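Local atomic coordinates of secreted effector protein SopD (Salmonella typhimurium, PDB entry 5CPC), a protein that alters host cell physiology as a secreted virulence effector, cooperating with SopB in membrane fission and macropinosome formation during invasion and contributing to replication in macrophages. Residues 77-81 and 121-127; 169-173 and 254-260. Residue numbers count along the deposited sequence, not the author numbering.

Interaction 1 (77-81 and 121-127)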
loop_
_atom_site.group_PDB
_atom_site.type_symbol
_atom_site.label_atom_id
_atom_site.label_comp_id
_atom_site.label_asym_id
_atom_site.label_seq_id
_atom_site.Cartn_x
_atom_site.Cartn_y
_atom_site.Cartn_z
ATOM N N ASP A 77 11.673 -1.799 11.560
ATOM C CA ASP A 77 10.933 -2.941 10.969
ATOM C C ASP A 77 10.530 -2.766 9.523
ATOM O O ASP A 77 10.881 -3.629 8.695
ATOM C CB ASP A 77 9.784 -3.360 11.859
ATOM C CG ASP A 77 10.260 -3.623 13.279
ATOM O OD1 ASP A 77 10.648 -4.762 13.615
ATOM O OD2 ASP A 77 10.298 -2.658 14.058
ATOM N N ILE A 78 9.892 -1.634 9.176
ATOM C CA ILE A 78 9.483 -1.451 7.783
ATOM C C ILE A 78 10.685 -1.401 6.824
ATOM O O ILE A 78 10.638 -2.026 5.766
ATOM C CB ILE A 78 8.460 -0.230 7.566
ATOM C CG1 ILE A 78 7.606 -0.448 6.305
ATOM C CG2 ILE A 78 9.170 1.156 7.616
ATOM C CD1 ILE A 78 6.589 0.714 6.015
ATOM N N ASN A 79 11.771 -0.705 7.172
ATOM C CA ASN A 79 13.001 -0.702 6.328
ATOM C C ASN A 79 13.683 -2.059 6.107
ATOM O O ASN A 79 14.432 -2.245 5.126
ATOM C CB ASN A 79 14.056 0.309 6.852
ATOM C CG ASN A 79 13.611 1.784 6.652
ATOM O OD1 ASN A 79 13.322 2.206 5.544
ATOM N ND2 ASN A 79 13.526 2.523 7.730
ATOM N N LYS A 80 13.429 -3.014 6.998
ATOM C CA LYS A 80 14.003 -4.354 6.784
ATOM C C LYS A 80 13.609 -4.909 5.462
ATOM O O LYS A 80 14.438 -5.507 4.818
ATOM C CB LYS A 80 13.637 -5.345 7.877
ATOM C CG LYS A 80 14.377 -5.096 9.191
ATOM C CD LYS A 80 14.001 -6.145 10.258
ATOM C CE LYS A 80 14.524 -5.722 11.616
ATOM N NZ LYS A 80 14.322 -6.843 12.610
ATOM N N ILE A 81 12.379 -4.615 5.007
ATOM C CA ILE A 81 11.855 -5.239 3.838
ATOM C C ILE A 81 12.651 -4.790 2.627
ATOM O O ILE A 81 13.177 -5.637 1.873
ATOM C CB ILE A 81 10.285 -5.025 3.630
ATOM C CG1 ILE A 81 9.398 -5.389 4.852
ATOM C CG2 ILE A 81 9.835 -5.678 2.347
ATOM C CD1 ILE A 81 9.672 -6.685 5.605
ATOM N N GLN A 121 13.417 -10.893 11.854
ATOM C CA GLN A 121 11.952 -10.902 11.799
ATOM C C GLN A 121 11.392 -9.515 12.047
ATOM O O GLN A 121 12.093 -8.660 12.612
ATOM C CB GLN A 121 11.398 -11.783 12.873
ATOM C CG GLN A 121 12.214 -13.035 13.118
ATOM C CD GLN A 121 11.485 -14.028 13.989
ATOM O OE1 GLN A 121 12.042 -15.036 14.378
ATOM N NE2 GLN A 121 10.219 -13.751 14.277
ATOM N N SER A 122 10.136 -9.288 11.659
ATOM C CA SER A 122 9.445 -8.081 12.096
ATOM C C SER A 122 7.975 -8.299 12.378
ATOM O O SER A 122 7.293 -8.966 11.584
ATOM C CB SER A 122 9.681 -6.976 11.081
ATOM O OG SER A 122 11.050 -6.566 11.159
ATOM N N ASN A 123 7.513 -7.800 13.535
ATOM C CA ASN A 123 6.092 -7.791 13.877
ATOM C C ASN A 123 5.460 -6.861 12.858
ATOM O O ASN A 123 6.029 -5.795 12.508
ATOM C CB ASN A 123 5.762 -7.149 15.243
ATOM C CG ASN A 123 6.284 -7.904 16.403
ATOM O OD1 ASN A 123 6.372 -9.140 16.400
ATOM N ND2 ASN A 123 6.653 -7.165 17.442
ATOM N N ILE A 124 4.278 -7.244 12.410
ATOM C CA ILE A 124 3.509 -6.434 11.459
ATOM C C ILE A 124 2.950 -5.160 12.119
ATOM O O ILE A 124 2.795 -4.128 11.481
ATOM C CB ILE A 124 2.363 -7.281 10.810
ATOM C CG1 ILE A 124 1.524 -6.410 9.866
ATOM C CG2 ILE A 124 1.519 -7.970 11.909
ATOM C CD1 ILE A 124 1.090 -7.085 8.586
ATOM N N LYS A 125 2.636 -5.237 13.396
ATOM C CA LYS A 125 2.243 -4.053 14.123
ATOM C C LYS A 125 3.374 -3.029 14.281
ATOM O O LYS A 125 3.092 -1.846 14.331
ATOM C CB LYS A 125 1.672 -4.438 15.458
ATOM C CG LYS A 125 0.471 -5.355 15.268
ATOM C CD LYS A 125 -0.125 -5.773 16.608
ATOM C CE LYS A 125 -1.031 -6.973 16.423
ATOM N NZ LYS A 125 -1.742 -7.175 17.688
ATOM N N ASP A 126 4.627 -3.488 14.347
ATOM C CA ASP A 126 5.777 -2.594 14.336
ATOM C C ASP A 126 6.030 -2.011 12.951
ATOM O O ASP A 126 6.267 -0.818 12.852
ATOM C CB ASP A 126 7.049 -3.273 14.899
ATOM C CG ASP A 126 6.932 -3.620 16.397
ATOM O OD1 ASP A 126 6.013 -3.099 17.053
ATOM O OD2 ASP A 126 7.765 -4.414 16.908
ATOM N N ILE A 127 5.926 -2.820 11.891
ATOM C CA ILE A 127 6.011 -2.330 10.505
ATOM C C ILE A 127 4.961 -1.269 10.227
ATOM O O ILE A 127 5.244 -0.283 9.570
ATOM C CB ILE A 127 5.779 -3.447 9.459
ATOM C CG1 ILE A 127 7.058 -4.168 9.136
ATOM C CG2 ILE A 127 5.236 -2.849 8.125
ATOM C CD1 ILE A 127 6.858 -5.526 8.530
HETATM O O HOH W 1 8.782 -0.199 11.115
#
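Ile-127 and Asp-77, the two residues most covered here, meet where the start of helix 76-90 packs across a strand-to-helix junction, with an apolar side next to a polar one. On the apolar side Ile-127 lies along the helix: its CG2 is 3.8 Å from CG1 of Ile-78 and its CD1 4.2 Å from CD1 of Ile-81. On the polar side the CA-to-CB bond of Asp-77 is directed toward 121-127, and its OD1 lies 3.1 Å from OG of Ser-122, a hydroxyl also 2.8 Å from O of Gln-121. That carbonyl O of Gln-121 accepts a 2.9 Å hydrogen bond from NZ of Lys-80, so the lysine ties the helix to the strand backbone. A water accepts a 2.7 Å hydrogen bond from N of Ile-78 and lies 3.1 Å from O of Asp-126, one of the acceptors within its reach. Strand 117-123 is an outer strand of a three-stranded antiparallel sheet; Ile-127 also touches Phe-110 on its central strand, while Ile-81 and Ile-127 both reach helix 141-160.

Interaction 2 (169-173 and 254-260)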
loop_
_atom_site.group_PDB
_atom_site.type_symbol
_atom_site.label_atom_id
_atom_site.label_comp_id
_atom_site.label_asym_id
_atom_site.label_seq_id
_atom_site.Cartn_x
_atom_site.Cartn_y
_atom_site.Cartn_z
ATOM N N ILE A 169 4.481 14.300 5.365
ATOM C CA ILE A 169 4.050 12.927 5.015
ATOM C C ILE A 169 3.508 12.841 3.603
ATOM O O ILE A 169 3.769 11.856 2.895
ATOM C CB ILE A 169 2.979 12.319 5.989
ATOM C CG1 ILE A 169 3.213 12.801 7.431
ATOM C CG2 ILE A 169 3.017 10.762 5.928
ATOM C CD1 ILE A 169 2.671 11.890 8.605
ATOM N N SER A 170 2.745 13.869 3.203
ATOM C CA SER A 170 2.078 13.876 1.921
ATOM C C SER A 170 3.112 13.833 0.824
ATOM O O SER A 170 2.852 13.242 -0.220
ATOM C CB SER A 170 1.157 15.131 1.715
ATOM O OG SER A 170 0.981 15.844 2.932
ATOM N N THR A 171 4.265 14.484 1.028
ATOM C CA THR A 171 5.341 14.473 -0.001
ATOM C C THR A 171 5.986 13.110 -0.140
ATOM O O THR A 171 6.204 12.659 -1.254
ATOM C CB THR A 171 6.429 15.542 0.208
ATOM O OG1 THR A 171 5.821 16.837 0.241
ATOM C CG2 THR A 171 7.423 15.516 -0.939
ATOM N N LEU A 172 6.271 12.451 0.985
ATOM C CA LEU A 172 6.630 11.007 0.977
ATOM C C LEU A 172 5.566 10.163 0.263
ATOM O O LEU A 172 5.870 9.406 -0.654
ATOM C CB LEU A 172 6.749 10.496 2.423
ATOM C CG LEU A 172 7.069 9.002 2.552
ATOM C CD1 LEU A 172 8.194 8.604 1.629
ATOM C CD2 LEU A 172 7.376 8.648 3.989
ATOM N N ARG A 173 4.318 10.283 0.720
ATOM C CA ARG A 173 3.211 9.463 0.221
ATOM C C ARG A 173 2.949 9.585 -1.298
ATOM O O ARG A 173 2.733 8.569 -1.971
ATOM C CB ARG A 173 1.974 9.779 1.063
ATOM C CG ARG A 173 0.609 9.223 0.574
ATOM C CD ARG A 173 -0.437 9.459 1.681
ATOM N NE ARG A 173 -0.032 8.817 2.950
ATOM C CZ ARG A 173 -0.181 9.384 4.141
ATOM N NH1 ARG A 173 -0.674 10.603 4.258
ATOM N NH2 ARG A 173 0.195 8.749 5.226
ATOM N N LEU A 254 -1.007 2.566 2.134
ATOM C CA LEU A 254 -1.017 3.550 1.031
ATOM C C LEU A 254 -1.396 4.934 1.440
ATOM O O LEU A 254 -0.737 5.865 1.037
ATOM C CB LEU A 254 -1.933 3.140 -0.115
ATOM C CG LEU A 254 -1.420 1.924 -0.874
ATOM C CD1 LEU A 254 -2.554 1.335 -1.754
ATOM C CD2 LEU A 254 -0.146 2.335 -1.719
ATOM N N HIS A 255 -2.466 5.109 2.219
ATOM C CA HIS A 255 -3.087 6.452 2.355
ATOM C C HIS A 255 -3.138 7.035 3.732
ATOM O O HIS A 255 -3.375 8.221 3.879
ATOM C CB HIS A 255 -4.540 6.475 1.767
ATOM C CG HIS A 255 -4.624 5.980 0.357
ATOM N ND1 HIS A 255 -4.195 6.724 -0.721
ATOM C CD2 HIS A 255 -5.107 4.821 -0.157
ATOM C CE1 HIS A 255 -4.381 6.029 -1.836
ATOM N NE2 HIS A 255 -4.928 4.870 -1.520
ATOM N N SER A 256 -2.959 6.210 4.749
ATOM C CA SER A 256 -3.023 6.703 6.139
ATOM C C SER A 256 -1.750 6.574 7.018
ATOM O O SER A 256 -1.629 7.224 8.063
ATOM C CB SER A 256 -4.238 6.104 6.825
ATOM O OG SER A 256 -5.350 6.555 6.110
ATOM N N TYR A 257 -0.806 5.765 6.566
ATOM C CA TYR A 257 0.386 5.449 7.351
ATOM C C TYR A 257 1.172 6.700 7.720
ATOM O O TYR A 257 1.502 7.464 6.838
ATOM C CB TYR A 257 1.272 4.518 6.509
ATOM C CG TYR A 257 2.695 4.333 6.988
ATOM C CD1 TYR A 257 2.990 3.511 8.097
ATOM C CD2 TYR A 257 3.754 4.938 6.313
ATOM C CE1 TYR A 257 4.293 3.327 8.526
ATOM C CE2 TYR A 257 5.069 4.790 6.757
ATOM C CZ TYR A 257 5.322 3.972 7.855
ATOM O OH TYR A 257 6.606 3.782 8.241
ATOM N N SER A 258 1.460 6.893 9.008
ATOM C CA SER A 258 2.520 7.830 9.441
ATOM C C SER A 258 3.670 7.091 10.148
ATOM O O SER A 258 3.426 6.344 11.119
ATOM C CB SER A 258 1.973 8.886 10.390
ATOM O OG SER A 258 2.951 9.234 11.370
ATOM N N PRO A 259 4.918 7.324 9.685
ATOM C CA PRO A 259 6.100 6.695 10.253
ATOM C C PRO A 259 6.482 7.278 11.592
ATOM O O PRO A 259 7.291 6.665 12.324
ATOM C CB PRO A 259 7.187 7.026 9.228
ATOM C CG PRO A 259 6.780 8.366 8.711
ATOM C CD PRO A 259 5.277 8.198 8.554
ATOM N N PHE A 260 5.932 8.455 11.903
ATOM C CA PHE A 260 6.251 9.181 13.135
ATOM C C PHE A 260 5.795 8.414 14.340
ATOM O O PHE A 260 4.632 8.035 14.449
ATOM C CB PHE A 260 5.631 10.602 13.155
ATOM C CG PHE A 260 6.179 11.491 12.102
ATOM C CD1 PHE A 260 5.359 12.036 11.144
ATOM C CD2 PHE A 260 7.543 11.734 12.035
ATOM C CE1 PHE A 260 5.875 12.833 10.151
ATOM C CE2 PHE A 260 8.068 12.514 11.046
ATOM C CZ PHE A 260 7.231 13.074 10.101
#
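This is a helix-to-loop packing contact in a largely helical part of the fold: the first turn of helix 169-177 lies against the C-terminal end of helix 248-256, which includes a wider π-type turn, and the loop beyond it. Two residues one turn apart, Ile-169 and Arg-173, supply most of the helix's share of the interface; the backbone bond from N of Arg-173 to O of Ile-169, 2.7 Å, links them. Ile-169 packs on the loop through its methyl groups, CD1 lying 3.6 Å from CB of Ser-258, with apolar contacts from CG2 to CD of Pro-259 at 4.3 Å and from CD1 to CE1 at the ring edge of Phe-260 at 3.7 Å. Helices 141-160 and 163-167 close in on Pro-259, and O of Ser-258 is held by Asn-129 and Asn-267. Arg-173 instead reaches the backbone at the helix end. O of His-255 sits over one face of its guanidinium, 3.4 Å from CZ, while at the guanidinium edge NH2 of Arg-173 comes within 2.4 Å of O of Tyr-257.

Both contacts are partly buried and pair a helix with a segment in which secondary structure changes, strand into helix in interaction 1 and helix into loop in interaction 2. They use different elements but share helix 141-160 as a neighbour. Interaction 1 combines a buried isoleucine cluster with a polar side, where Asp-77 and Lys-80 are partly exposed, and a water lodged between the two backbones. In interaction 2, Ile-169 and an arginine among backbone carbonyls are both partly exposed, against a mostly buried loop. Tyr-257 joins the two: its OH lies 3.7 Å from CG2 of Ile-78 and its CE1 3.9 Å from O of Ile-127, packing contacts that bridge centres about 16 Å apart.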